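PDB 2NRQ: hypothetical protein ORF-c20_032 from Sulfolobus solfataricus, which is of unknown function, belonging to an archaeal family that resembles RNA-binding proteins in structure but probably does not bind RNA. Local coordinates for residues 67-72 against 123-128; 99-104 against 112-117; 8-13 against 119-124. All blocks are in the same frame, centred on the assembly; numbering follows the deposited sequence.

Interaction 1: 67-72 against 123-128; sequences QFFKII and CIISFN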
ATOM      1  N   GLN A  67      -8.425   3.069  -9.533  1.00 44.54           N
ATOM      2  CA  GLN A  67      -9.369   2.462  -8.605  1.00 44.69           C
ATOM      3  C   GLN A  67      -8.720   1.967  -7.310  1.00 43.31           C
ATOM      4  O   GLN A  67      -9.382   1.885  -6.276  1.00 42.75           O
ATOM      5  CB  GLN A  67     -10.119   1.314  -9.285  1.00 46.59           C
ATOM      6  CG  GLN A  67     -10.851   1.716 -10.562  1.00 49.90           C
ATOM      7  CD  GLN A  67     -11.710   2.971 -10.394  1.00 52.13           C
ATOM      8  OE1 GLN A  67     -12.472   3.102  -9.422  1.00 51.88           O
ATOM      9  NE2 GLN A  67     -11.598   3.898 -11.350  1.00 51.67           N
ATOM     10  N   PHE A  68      -7.430   1.643  -7.360  1.00 42.04           N
ATOM     11  CA  PHE A  68      -6.720   1.172  -6.170  1.00 40.71           C
ATOM     12  C   PHE A  68      -6.433   2.355  -5.250  1.00 41.05           C
ATOM     13  O   PHE A  68      -6.607   2.283  -4.027  1.00 38.10           O
ATOM     14  CB  PHE A  68      -5.406   0.494  -6.560  1.00 37.51           C
ATOM     15  CG  PHE A  68      -4.554   0.116  -5.386  1.00 33.76           C
ATOM     16  CD1 PHE A  68      -4.977  -0.850  -4.490  1.00 31.11           C
ATOM     17  CD2 PHE A  68      -3.330   0.745  -5.167  1.00 34.76           C
ATOM     18  CE1 PHE A  68      -4.204  -1.188  -3.398  1.00 31.96           C
ATOM     19  CE2 PHE A  68      -2.544   0.416  -4.072  1.00 33.72           C
ATOM     20  CZ  PHE A  68      -2.983  -0.553  -3.184  1.00 34.23           C
ATOM     21  N   PHE A  69      -5.974   3.446  -5.850  1.00 42.89           N
ATOM     22  CA  PHE A  69      -5.692   4.655  -5.095  1.00 45.13           C
ATOM     23  C   PHE A  69      -6.994   5.076  -4.443  1.00 44.56           C
ATOM     24  O   PHE A  69      -7.056   5.339  -3.243  1.00 43.59           O
ATOM     25  CB  PHE A  69      -5.210   5.762  -6.031  1.00 47.10           C
ATOM     26  CG  PHE A  69      -4.833   7.028  -5.327  1.00 50.06           C
ATOM     27  CD1 PHE A  69      -4.463   7.011  -3.984  1.00 51.83           C
ATOM     28  CD2 PHE A  69      -4.782   8.232  -6.018  1.00 52.53           C
ATOM     29  CE1 PHE A  69      -4.044   8.175  -3.341  1.00 53.69           C
ATOM     30  CE2 PHE A  69      -4.360   9.409  -5.385  1.00 53.17           C
ATOM     31  CZ  PHE A  69      -3.991   9.377  -4.044  1.00 53.90           C
ATOM     32  N   LYS A  70      -8.036   5.119  -5.262  1.00 45.31           N
ATOM     33  CA  LYS A  70      -9.364   5.502  -4.820  1.00 46.57           C
ATOM     34  C   LYS A  70      -9.780   4.700  -3.592  1.00 46.20           C
ATOM     35  O   LYS A  70     -10.175   5.271  -2.582  1.00 46.79           O
ATOM     36  CB  LYS A  70     -10.359   5.281  -5.962  1.00 48.43           C
ATOM     37  CG  LYS A  70     -11.556   6.213  -5.963  1.00 50.75           C
ATOM     38  CD  LYS A  70     -11.653   6.994  -7.279  1.00 53.94           C
ATOM     39  CE  LYS A  70     -10.452   7.938  -7.474  1.00 56.03           C
ATOM     40  NZ  LYS A  70     -10.633   8.944  -8.579  1.00 56.43           N
ATOM     41  N   ILE A  71      -9.677   3.377  -3.666  1.00 46.51           N
ATOM     42  CA  ILE A  71     -10.074   2.556  -2.531  1.00 47.28           C
ATOM     43  C   ILE A  71      -9.232   2.832  -1.287  1.00 47.03           C
ATOM     44  O   ILE A  71      -9.727   2.716  -0.172  1.00 48.13           O
ATOM     45  CB  ILE A  71     -10.069   1.036  -2.894  1.00 47.47           C
ATOM     46  CG1 ILE A  71      -9.944   0.180  -1.633  1.00 46.89           C
ATOM     47  CG2 ILE A  71      -8.989   0.736  -3.879  1.00 50.63           C
ATOM     48  CD1 ILE A  71     -11.165   0.206  -0.758  1.00 47.17           C
ATOM     49  N   ILE A  72      -7.969   3.212  -1.467  1.00 47.06           N
ATOM     50  CA  ILE A  72      -7.114   3.537  -0.322  1.00 46.79           C
ATOM     51  C   ILE A  72      -7.640   4.833   0.308  1.00 47.31           C
ATOM     52  O   ILE A  72      -7.694   4.982   1.533  1.00 45.80           O
ATOM     53  CB  ILE A  72      -5.648   3.781  -0.749  1.00 45.65           C
ATOM     54  CG1 ILE A  72      -5.002   2.473  -1.200  1.00 44.38           C
ATOM     55  CG2 ILE A  72      -4.866   4.372   0.404  1.00 45.22           C
ATOM     56  CD1 ILE A  72      -3.600   2.647  -1.725  1.00 41.89           C
ATOM     57  N   CYS A 123       2.581   0.740  -0.592  1.00 25.55           N
ATOM     58  CA  CYS A 123       1.710   0.988  -1.729  1.00 25.67           C
ATOM     59  C   CYS A 123       2.301   2.101  -2.572  1.00 26.78           C
ATOM     60  O   CYS A 123       2.340   3.246  -2.155  1.00 27.83           O
ATOM     61  CB  CYS A 123       0.327   1.381  -1.252  1.00 25.84           C
ATOM     62  SG  CYS A 123      -0.478   0.107  -0.282  1.00 25.83           S
ATOM     63  N   ILE A 124       2.756   1.754  -3.767  1.00 28.52           N
ATOM     64  CA  ILE A 124       3.372   2.715  -4.672  1.00 29.09           C
ATOM     65  C   ILE A 124       2.475   3.048  -5.844  1.00 30.87           C
ATOM     66  O   ILE A 124       2.176   2.180  -6.654  1.00 30.50           O
ATOM     67  CB  ILE A 124       4.701   2.167  -5.228  1.00 29.13           C
ATOM     68  CG1 ILE A 124       5.642   1.832  -4.065  1.00 29.47           C
ATOM     69  CG2 ILE A 124       5.339   3.179  -6.185  1.00 27.20           C
ATOM     70  CD1 ILE A 124       6.840   1.025  -4.461  1.00 28.34           C
ATOM     71  N   ILE A 125       2.064   4.312  -5.933  1.00 33.03           N
ATOM     72  CA  ILE A 125       1.215   4.782  -7.018  1.00 34.91           C
ATOM     73  C   ILE A 125       2.027   5.602  -8.022  1.00 37.53           C
ATOM     74  O   ILE A 125       2.880   6.400  -7.641  1.00 36.85           O
ATOM     75  CB  ILE A 125       0.060   5.659  -6.495  1.00 34.75           C
ATOM     76  CG1 ILE A 125      -0.895   4.826  -5.638  1.00 35.40           C
ATOM     77  CG2 ILE A 125      -0.703   6.261  -7.655  1.00 35.54           C
ATOM     78  CD1 ILE A 125      -0.338   4.461  -4.306  1.00 35.91           C
ATOM     79  N   SER A 126       1.760   5.399  -9.307  1.00 40.92           N
ATOM     80  CA  SER A 126       2.468   6.130 -10.344  1.00 44.50           C
ATOM     81  C   SER A 126       1.500   7.060 -11.064  1.00 47.02           C
ATOM     82  O   SER A 126       0.459   6.635 -11.561  1.00 48.39           O
ATOM     83  CB  SER A 126       3.086   5.155 -11.335  1.00 44.72           C
ATOM     84  OG  SER A 126       3.614   4.041 -10.642  1.00 47.84           O
ATOM     85  N   PHE A 127       1.845   8.340 -11.099  1.00 49.43           N
ATOM     86  CA  PHE A 127       1.017   9.341 -11.754  1.00 51.79           C
ATOM     87  C   PHE A 127       1.751   9.807 -12.993  1.00 53.08           C
ATOM     88  O   PHE A 127       2.955   9.599 -13.126  1.00 51.58           O
ATOM     89  CB  PHE A 127       0.805  10.539 -10.822  1.00 52.56           C
ATOM     90  CG  PHE A 127       0.005  10.222  -9.590  1.00 52.73           C
ATOM     91  CD1 PHE A 127      -1.384  10.202  -9.632  1.00 52.74           C
ATOM     92  CD2 PHE A 127       0.640   9.930  -8.390  1.00 53.28           C
ATOM     93  CE1 PHE A 127      -2.131   9.893  -8.494  1.00 53.34           C
ATOM     94  CE2 PHE A 127      -0.101   9.619  -7.244  1.00 53.15           C
ATOM     95  CZ  PHE A 127      -1.489   9.602  -7.297  1.00 52.02           C
ATOM     96  N   ASN A 128       1.026  10.421 -13.914  1.00 55.09           N
ATOM     97  CA  ASN A 128       1.665  10.952 -15.105  1.00 58.18           C
ATOM     98  C   ASN A 128       1.181  12.387 -15.202  1.00 60.30           C
ATOM     99  O   ASN A 128       0.813  12.864 -16.277  1.00 61.10           O
ATOM    100  CB  ASN A 128       1.268  10.160 -16.351  1.00 57.01           C
ATOM    101  CG  ASN A 128       2.276  10.322 -17.472  1.00 56.96           C
ATOM    102  OD1 ASN A 128       3.481  10.189 -17.250  1.00 57.16           O
ATOM    103  ND2 ASN A 128       1.796  10.606 -18.676  1.00 56.42           N
TER
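Phe-69 and Ile-125 mark the nearest backbone approach, with their CA atoms 7.2 Å apart. Here helix 67-72 lies over strand 123-126 at an axis separation of 9.8 Å, and the two N-to-C directions diverge by 129°. No hydrogen bond joins the segments, so side chains alone span the gap. The most distinct of these meetings is aromatic. Phe-127 turns an edge toward the face of Phe-69 in an offset edge-to-face pair, with ring centroids 5.5 Å apart and planes at 74°. The touching rim is Phe-127 CZ, 3.5 Å from Phe-69 CE2, with CE1 beside it. CG of Phe-69 stands anti to the backbone N (chi1 -177°), which starts the ring off beside the carbonyl carbon; its CE2 and CD2 make the contact. Ile-125 touches both residues: its CG1 meets Phe-69 CB across the contact, while its CG2 lies over one face of Phe-127, toward the rim. Two residues earlier on the strand, Cys-123 receives two helix side chains. Its SG sits at the edge of the Phe-68 ring, 3.9 Å from CZ, as a sulfur-aromatic contact, and its CB is 4.2 Å from Ile-72 CD1. Ile-72 CG1 in turn lies over a face of Phe-68, whose ring also stacks with Phe-60. Helix 62-73 thus packs on one face of the antiparallel sheet, bearing on Cys-123 and Ile-125. The join is apolar throughout, with ring edges, methyls and a thiol but no charge pair, which suggests that it probably depends on shape and on exclusion of water rather than on directed bonds.

Interaction 2: 99-104 against 112-117; sequences LRFDKQ and LVLKEG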
ATOM      1  N   LEU A  99       3.424   5.138  -0.321  1.00 30.11           N
ATOM      2  CA  LEU A  99       2.686   5.178   0.926  1.00 29.50           C
ATOM      3  C   LEU A  99       3.001   3.917   1.714  1.00 29.88           C
ATOM      4  O   LEU A  99       2.583   2.829   1.328  1.00 31.59           O
ATOM      5  CB  LEU A  99       1.188   5.240   0.651  1.00 31.51           C
ATOM      6  CG  LEU A  99       0.700   6.243  -0.391  1.00 32.75           C
ATOM      7  CD1 LEU A  99      -0.815   6.162  -0.484  1.00 32.46           C
ATOM      8  CD2 LEU A  99       1.142   7.639  -0.010  1.00 33.37           C
ATOM      9  N   ARG A 100       3.746   4.050   2.808  1.00 30.23           N
ATOM     10  CA  ARG A 100       4.084   2.886   3.617  1.00 30.13           C
ATOM     11  C   ARG A 100       3.142   2.725   4.802  1.00 30.73           C
ATOM     12  O   ARG A 100       3.154   3.529   5.722  1.00 31.34           O
ATOM     13  CB  ARG A 100       5.533   2.953   4.104  1.00 28.75           C
ATOM     14  CG  ARG A 100       6.119   4.318   4.223  1.00 31.15           C
ATOM     15  CD  ARG A 100       6.983   4.648   3.019  1.00 31.82           C
ATOM     16  NE  ARG A 100       8.120   3.745   2.925  1.00 35.36           N
ATOM     17  CZ  ARG A 100       9.124   3.882   2.065  1.00 36.21           C
ATOM     18  NH1 ARG A 100       9.146   4.896   1.214  1.00 36.13           N
ATOM     19  NH2 ARG A 100      10.110   2.997   2.057  1.00 37.67           N
ATOM     20  N   PHE A 101       2.331   1.673   4.775  1.00 31.49           N
ATOM     21  CA  PHE A 101       1.367   1.426   5.843  1.00 34.17           C
ATOM     22  C   PHE A 101       1.856   0.447   6.897  1.00 36.43           C
ATOM     23  O   PHE A 101       2.723  -0.391   6.639  1.00 39.23           O
ATOM     24  CB  PHE A 101       0.052   0.943   5.242  1.00 33.06           C
ATOM     25  CG  PHE A 101      -0.638   1.986   4.412  1.00 34.46           C
ATOM     26  CD1 PHE A 101      -1.301   3.050   5.022  1.00 34.15           C
ATOM     27  CD2 PHE A 101      -0.579   1.940   3.024  1.00 33.17           C
ATOM     28  CE1 PHE A 101      -1.895   4.052   4.261  1.00 34.20           C
ATOM     29  CE2 PHE A 101      -1.168   2.940   2.248  1.00 33.97           C
ATOM     30  CZ  PHE A 101      -1.828   4.000   2.870  1.00 34.04           C
ATOM     31  N   ASP A 102       1.286   0.560   8.090  1.00 37.23           N
ATOM     32  CA  ASP A 102       1.655  -0.285   9.226  1.00 38.13           C
ATOM     33  C   ASP A 102       1.062  -1.688   9.130  1.00 38.13           C
ATOM     34  O   ASP A 102      -0.156  -1.845   9.099  1.00 39.84           O
ATOM     35  CB  ASP A 102       1.172   0.377  10.519  1.00 37.91           C
ATOM     36  CG  ASP A 102       1.686  -0.311  11.756  1.00 38.19           C
ATOM     37  OD1 ASP A 102       2.775   0.076  12.231  1.00 37.59           O
ATOM     38  OD2 ASP A 102       1.009  -1.244  12.247  1.00 37.73           O
ATOM     39  N   LYS A 103       1.915  -2.707   9.096  1.00 39.20           N
ATOM     40  CA  LYS A 103       1.436  -4.086   9.022  1.00 40.22           C
ATOM     41  C   LYS A 103       0.558  -4.455  10.213  1.00 41.38           C
ATOM     42  O   LYS A 103      -0.514  -5.027  10.050  1.00 41.22           O
ATOM     43  CB  LYS A 103       2.614  -5.063   8.946  1.00 39.74           C
ATOM     44  CG  LYS A 103       3.183  -5.206   7.558  1.00 42.15           C
ATOM     45  CD  LYS A 103       4.152  -6.380   7.446  1.00 42.14           C
ATOM     46  CE  LYS A 103       5.471  -6.095   8.125  1.00 41.55           C
ATOM     47  NZ  LYS A 103       6.483  -7.081   7.694  1.00 41.52           N
ATOM     48  N   GLN A 104       1.029  -4.122  11.412  1.00 44.45           N
ATOM     49  CA  GLN A 104       0.317  -4.407  12.658  1.00 45.62           C
ATOM     50  C   GLN A 104      -1.112  -3.875  12.625  1.00 44.25           C
ATOM     51  O   GLN A 104      -2.066  -4.625  12.820  1.00 43.36           O
ATOM     52  CB  GLN A 104       1.056  -3.775  13.845  1.00 48.28           C
ATOM     53  CG  GLN A 104       2.540  -4.164  14.000  1.00 52.58           C
ATOM     54  CD  GLN A 104       3.505  -3.322  13.152  1.00 53.76           C
ATOM     55  OE1 GLN A 104       4.691  -3.208  13.473  1.00 54.14           O
ATOM     56  NE2 GLN A 104       3.003  -2.744  12.066  1.00 53.69           N
ATOM     57  N   LEU A 112      -5.525   1.634   8.053  1.00 40.74           N
ATOM     58  CA  LEU A 112      -4.373   2.161   7.346  1.00 38.70           C
ATOM     59  C   LEU A 112      -3.717   3.277   8.133  1.00 37.51           C
ATOM     60  O   LEU A 112      -4.239   4.378   8.209  1.00 39.02           O
ATOM     61  CB  LEU A 112      -4.797   2.694   5.983  1.00 38.94           C
ATOM     62  CG  LEU A 112      -5.147   1.667   4.918  1.00 39.46           C
ATOM     63  CD1 LEU A 112      -5.777   2.366   3.709  1.00 38.65           C
ATOM     64  CD2 LEU A 112      -3.879   0.916   4.528  1.00 39.28           C
ATOM     65  N   VAL A 113      -2.567   2.989   8.715  1.00 36.56           N
ATOM     66  CA  VAL A 113      -1.840   3.980   9.494  1.00 33.67           C
ATOM     67  C   VAL A 113      -0.428   4.099   8.945  1.00 32.98           C
ATOM     68  O   VAL A 113       0.344   3.145   8.994  1.00 31.49           O
ATOM     69  CB  VAL A 113      -1.777   3.571  10.981  1.00 32.75           C
ATOM     70  CG1 VAL A 113      -0.822   4.469  11.729  1.00 32.04           C
ATOM     71  CG2 VAL A 113      -3.158   3.640  11.591  1.00 30.35           C
ATOM     72  N   LEU A 114      -0.097   5.266   8.407  1.00 33.63           N
ATOM     73  CA  LEU A 114       1.233   5.478   7.861  1.00 34.65           C
ATOM     74  C   LEU A 114       2.301   5.063   8.869  1.00 36.48           C
ATOM     75  O   LEU A 114       2.117   5.195  10.079  1.00 37.35           O
ATOM     76  CB  LEU A 114       1.408   6.946   7.485  1.00 34.85           C
ATOM     77  CG  LEU A 114       1.308   7.313   5.999  1.00 36.82           C
ATOM     78  CD1 LEU A 114       0.133   6.623   5.351  1.00 36.74           C
ATOM     79  CD2 LEU A 114       1.183   8.838   5.870  1.00 39.14           C
ATOM     80  N   LYS A 115       3.411   4.540   8.366  1.00 39.02           N
ATOM     81  CA  LYS A 115       4.517   4.106   9.216  1.00 38.85           C
ATOM     82  C   LYS A 115       5.795   4.449   8.474  1.00 39.29           C
ATOM     83  O   LYS A 115       5.764   4.766   7.287  1.00 39.97           O
ATOM     84  CB  LYS A 115       4.433   2.595   9.465  1.00 41.07           C
ATOM     85  CG  LYS A 115       5.503   2.020  10.388  1.00 42.86           C
ATOM     86  CD  LYS A 115       5.294   0.515  10.575  1.00 44.78           C
ATOM     87  CE  LYS A 115       6.203  -0.087  11.652  1.00 45.94           C
ATOM     88  NZ  LYS A 115       7.645  -0.074  11.279  1.00 47.42           N
ATOM     89  N   GLU A 116       6.921   4.397   9.168  1.00 40.97           N
ATOM     90  CA  GLU A 116       8.182   4.708   8.523  1.00 42.59           C
ATOM     91  C   GLU A 116       9.041   3.472   8.275  1.00 41.78           C
ATOM     92  O   GLU A 116       8.969   2.489   9.005  1.00 40.93           O
ATOM     93  CB  GLU A 116       8.954   5.742   9.346  1.00 46.00           C
ATOM     94  CG  GLU A 116       8.543   7.188   9.055  1.00 52.52           C
ATOM     95  CD  GLU A 116       8.801   7.601   7.595  1.00 58.00           C
ATOM     96  OE1 GLU A 116       8.516   8.775   7.246  1.00 58.39           O
ATOM     97  OE2 GLU A 116       9.290   6.757   6.798  1.00 60.13           O
ATOM     98  N   GLY A 117       9.845   3.521   7.225  1.00 40.52           N
ATOM     99  CA  GLY A 117      10.694   2.390   6.932  1.00 41.68           C
ATOM    100  C   GLY A 117      10.174   1.501   5.821  1.00 41.51           C
ATOM    101  O   GLY A 117       9.191   1.831   5.148  1.00 40.44           O
TER
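The ring of Phe-101 receives Leu-112 over one face: CD2 stands 3.5 Å from the ring centroid and close to the ring normal, a CH-pi contact. At the ring's edge, near its plane, lies Val-113 N, while Leu-114 CD1 approaches CE1 obliquely at 3.5 Å. The other flat group, the guanidinium of Arg-100, has Gly-117 O at its edge, tilted 18° out of the plane. Arg-100 NE donates to that oxygen at 3.1 Å, and NH2 adds a weak bond to the same atom while also forming a salt bridge with Asp-118. An alanine in place of Arg-100 would probably leave Gly-117 O without these two donors and Asp-118 without its arginine partner, so that this end of the loop could shift more easily. Between these groups the backbones are pinned at two points: Lys-115 N donates to Arg-100 O at 2.8 Å, and Asp-102 N to Val-113 O at 2.9 Å. Lys-115 leans its aliphatic chain across Asp-102, but NZ remains 5.0 Å from Asp-102 OD1, too far for a contact between the charges. The Asp-102 carboxylate has a different task: OD2 accepts a hydrogen bond from Tyr-105 N. The whole is a strand-to-helix junction with an aspartate N-cap: strand 96-101 runs into helix 103-109, and the loop that follows the helix folds back to make a single beta bridge, Phe-101 with Leu-114, before the chain enters strand 121-126.

Interaction 3: 8-13 against 119-124; sequences AIISVF and DVIKCI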
ATOM      1  N   ALA A   8      -0.230   0.823 -10.057  1.00 38.27           N
ATOM      2  CA  ALA A   8      -0.146   0.740  -8.600  1.00 33.25           C
ATOM      3  C   ALA A   8       0.474  -0.596  -8.168  1.00 31.06           C
ATOM      4  O   ALA A   8       0.239  -1.639  -8.780  1.00 30.46           O
ATOM      5  CB  ALA A   8      -1.525   0.901  -7.987  1.00 31.74           C
ATOM      6  N   ILE A   9       1.262  -0.564  -7.103  1.00 29.19           N
ATOM      7  CA  ILE A   9       1.906  -1.772  -6.620  1.00 27.69           C
ATOM      8  C   ILE A   9       1.884  -1.903  -5.113  1.00 27.47           C
ATOM      9  O   ILE A   9       2.077  -0.932  -4.392  1.00 27.82           O
ATOM     10  CB  ILE A   9       3.373  -1.829  -7.074  1.00 27.37           C
ATOM     11  CG1 ILE A   9       3.433  -2.086  -8.579  1.00 28.28           C
ATOM     12  CG2 ILE A   9       4.118  -2.917  -6.320  1.00 26.84           C
ATOM     13  CD1 ILE A   9       4.833  -2.102  -9.132  1.00 28.33           C
ATOM     14  N   ILE A  10       1.631  -3.119  -4.646  1.00 26.07           N
ATOM     15  CA  ILE A  10       1.649  -3.405  -3.220  1.00 25.61           C
ATOM     16  C   ILE A  10       2.882  -4.281  -3.021  1.00 24.75           C
ATOM     17  O   ILE A  10       3.126  -5.188  -3.809  1.00 24.84           O
ATOM     18  CB  ILE A  10       0.405  -4.183  -2.780  1.00 26.09           C
ATOM     19  CG1 ILE A  10      -0.826  -3.295  -2.919  1.00 23.96           C
ATOM     20  CG2 ILE A  10       0.579  -4.675  -1.344  1.00 25.21           C
ATOM     21  CD1 ILE A  10      -2.088  -3.941  -2.433  1.00 24.34           C
ATOM     22  N   SER A  11       3.670  -4.001  -1.990  1.00 24.77           N
ATOM     23  CA  SER A  11       4.870  -4.776  -1.729  1.00 24.89           C
ATOM     24  C   SER A  11       5.108  -4.936  -0.247  1.00 26.80           C
ATOM     25  O   SER A  11       5.126  -3.958   0.499  1.00 29.43           O
ATOM     26  CB  SER A  11       6.089  -4.100  -2.370  1.00 26.49           C
ATOM     27  OG  SER A  11       7.299  -4.815  -2.103  1.00 28.01           O
ATOM     28  N   VAL A  12       5.300  -6.175   0.184  1.00 26.57           N
ATOM     29  CA  VAL A  12       5.561  -6.447   1.590  1.00 25.24           C
ATOM     30  C   VAL A  12       6.587  -7.551   1.736  1.00 26.48           C
ATOM     31  O   VAL A  12       6.601  -8.490   0.952  1.00 26.08           O
ATOM     32  CB  VAL A  12       4.300  -6.914   2.353  1.00 23.93           C
ATOM     33  CG1 VAL A  12       4.090  -6.035   3.571  1.00 24.20           C
ATOM     34  CG2 VAL A  12       3.092  -6.922   1.452  1.00 23.04           C
ATOM     35  N   PHE A  13       7.447  -7.422   2.742  1.00 27.43           N
ATOM     36  CA  PHE A  13       8.446  -8.427   3.041  1.00 28.82           C
ATOM     37  C   PHE A  13       7.896  -9.122   4.273  1.00 29.50           C
ATOM     38  O   PHE A  13       7.657  -8.482   5.280  1.00 31.23           O
ATOM     39  CB  PHE A  13       9.787  -7.790   3.401  1.00 30.86           C
ATOM     40  CG  PHE A  13      10.395  -6.973   2.302  1.00 35.21           C
ATOM     41  CD1 PHE A  13      10.691  -7.549   1.067  1.00 35.35           C
ATOM     42  CD2 PHE A  13      10.682  -5.617   2.498  1.00 37.93           C
ATOM     43  CE1 PHE A  13      11.261  -6.789   0.039  1.00 35.18           C
ATOM     44  CE2 PHE A  13      11.256  -4.842   1.472  1.00 36.65           C
ATOM     45  CZ  PHE A  13      11.543  -5.435   0.240  1.00 34.84           C
ATOM     46  N   ASP A 119       9.764  -1.991   6.442  1.00 38.34           N
ATOM     47  CA  ASP A 119       9.092  -3.125   7.064  1.00 36.89           C
ATOM     48  C   ASP A 119       7.638  -2.701   7.271  1.00 35.30           C
ATOM     49  O   ASP A 119       7.152  -2.555   8.402  1.00 34.74           O
ATOM     50  CB  ASP A 119       9.749  -3.462   8.401  1.00 39.08           C
ATOM     51  CG  ASP A 119       9.091  -4.633   9.099  1.00 41.02           C
ATOM     52  OD1 ASP A 119       8.965  -5.706   8.480  1.00 42.35           O
ATOM     53  OD2 ASP A 119       8.703  -4.481  10.272  1.00 43.77           O
ATOM     54  N   VAL A 120       6.956  -2.508   6.143  1.00 32.75           N
ATOM     55  CA  VAL A 120       5.567  -2.066   6.105  1.00 29.01           C
ATOM     56  C   VAL A 120       4.873  -2.647   4.880  1.00 26.63           C
ATOM     57  O   VAL A 120       5.494  -3.319   4.078  1.00 26.05           O
ATOM     58  CB  VAL A 120       5.511  -0.534   5.961  1.00 29.23           C
ATOM     59  CG1 VAL A 120       6.145   0.133   7.164  1.00 27.03           C
ATOM     60  CG2 VAL A 120       6.248  -0.123   4.675  1.00 24.53           C
ATOM     61  N   ILE A 121       3.579  -2.386   4.746  1.00 27.19           N
ATOM     62  CA  ILE A 121       2.840  -2.815   3.560  1.00 27.36           C
ATOM     63  C   ILE A 121       2.981  -1.592   2.668  1.00 26.72           C
ATOM     64  O   ILE A 121       2.333  -0.576   2.893  1.00 26.82           O
ATOM     65  CB  ILE A 121       1.345  -3.037   3.838  1.00 27.76           C
ATOM     66  CG1 ILE A 121       1.157  -4.260   4.740  1.00 27.75           C
ATOM     67  CG2 ILE A 121       0.604  -3.221   2.519  1.00 28.25           C
ATOM     68  CD1 ILE A 121      -0.271  -4.459   5.206  1.00 27.78           C
ATOM     69  N   LYS A 122       3.833  -1.688   1.661  1.00 25.81           N
ATOM     70  CA  LYS A 122       4.099  -0.557   0.790  1.00 26.03           C
ATOM     71  C   LYS A 122       3.187  -0.431  -0.431  1.00 27.12           C
ATOM     72  O   LYS A 122       3.034  -1.372  -1.212  1.00 28.12           O
ATOM     73  CB  LYS A 122       5.560  -0.621   0.350  1.00 25.00           C
ATOM     74  CG  LYS A 122       6.115   0.680  -0.157  1.00 26.86           C
ATOM     75  CD  LYS A 122       7.561   0.518  -0.553  1.00 29.88           C
ATOM     76  CE  LYS A 122       8.422   0.173   0.642  1.00 33.37           C
ATOM     77  NZ  LYS A 122       9.804  -0.208   0.238  1.00 35.77           N
ATOM     78  N   CYS A 123       2.581   0.740  -0.592  1.00 25.55           N
ATOM     79  CA  CYS A 123       1.710   0.988  -1.729  1.00 25.67           C
ATOM     80  C   CYS A 123       2.301   2.101  -2.572  1.00 26.78           C
ATOM     81  O   CYS A 123       2.340   3.246  -2.155  1.00 27.83           O
ATOM     82  CB  CYS A 123       0.327   1.381  -1.252  1.00 25.84           C
ATOM     83  SG  CYS A 123      -0.478   0.107  -0.282  1.00 25.83           S
ATOM     84  N   ILE A 124       2.756   1.754  -3.767  1.00 28.52           N
ATOM     85  CA  ILE A 124       3.372   2.715  -4.672  1.00 29.09           C
ATOM     86  C   ILE A 124       2.475   3.048  -5.844  1.00 30.87           C
ATOM     87  O   ILE A 124       2.176   2.180  -6.654  1.00 30.50           O
ATOM     88  CB  ILE A 124       4.701   2.167  -5.228  1.00 29.13           C
ATOM     89  CG1 ILE A 124       5.642   1.832  -4.065  1.00 29.47           C
ATOM     90  CG2 ILE A 124       5.339   3.179  -6.185  1.00 27.20           C
ATOM     91  CD1 ILE A 124       6.840   1.025  -4.461  1.00 28.34           C
TER
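Ile-10 and Ile-121 share one side-chain conformation: in each, CG1 stands anti to the carbonyl carbon (chi1 -67° and -69°), which sets CG2 anti to the backbone N. With the backbones in this register, the two side chains lie side by side and point the same way, with their CG2 atoms 4.1 Å apart. Ile-121 also turns its CG1 to Val-12 CG1, at 3.6 Å, so its two branches serve two residues of the partner strand. Ile-10 CG1 reaches Cys-123 SG at 4.3 Å. These apolar touches ride on a regular antiparallel ladder: the axes of strand segments 8-13 and 121-124 approach to 4.7 Å, with N-to-C directions differing by 159°. Ile-9 with Ile-124 and Ser-11 with Lys-122 are hydrogen-bonded pairs. In the first, Ile-124 N donates to Ile-9 O at 2.8 Å and Ile-9 N returns a bond to Ile-124 O; in the second, Ser-11 N donates to Lys-122 O at 2.8 Å and Lys-122 N to Ser-11 O. Between them, Ile-10 with Cys-123 is a non-hydrogen-bonded pair, its CA atoms 4.6 Å apart. The faces differ in character: Ile-9, Ser-11, Lys-122 and Ile-124 share a partly exposed side, where Lys-122 NZ forms a salt bridge with Asp-118, whereas Ile-10 and Cys-123 are buried on the other. Strands 7-14 and 121-126 are adjacent in the middle of the antiparallel sheet. Beyond Ile-10 the backbone bonds continue to Tyr-58 of strand 52-60, and beyond Cys-123 to Leu-99 of strand 96-101. Helix 62-73 packs against the buried face, while Lys-103 and Leu-106 of helix 103-109 meet Ile-121.

All three contacts converge on one antiparallel sheet. Interactions 1 and 3 both use strand 121-126 and share Cys-123 and Ile-124, with centres about 12 Å apart; interaction 2 joins the end of the neighbouring strand 96-101 and the start of helix 103-109 to the loop at 112-117, its centre about 9 Å from that of interaction 3 and about 15 Å from that of interaction 1. Along the chain 8-13 comes first, then 67-72, 99-104 and 112-117, and finally 119-128, so interaction 2 is nested within the loops closed by the other two. Phe-68 touches Ala-8 and Ile-10, and Ile-72 touches Phe-101, linking the three through neighbouring side chains and tying the N-terminal strand to one more than 100 residues further along.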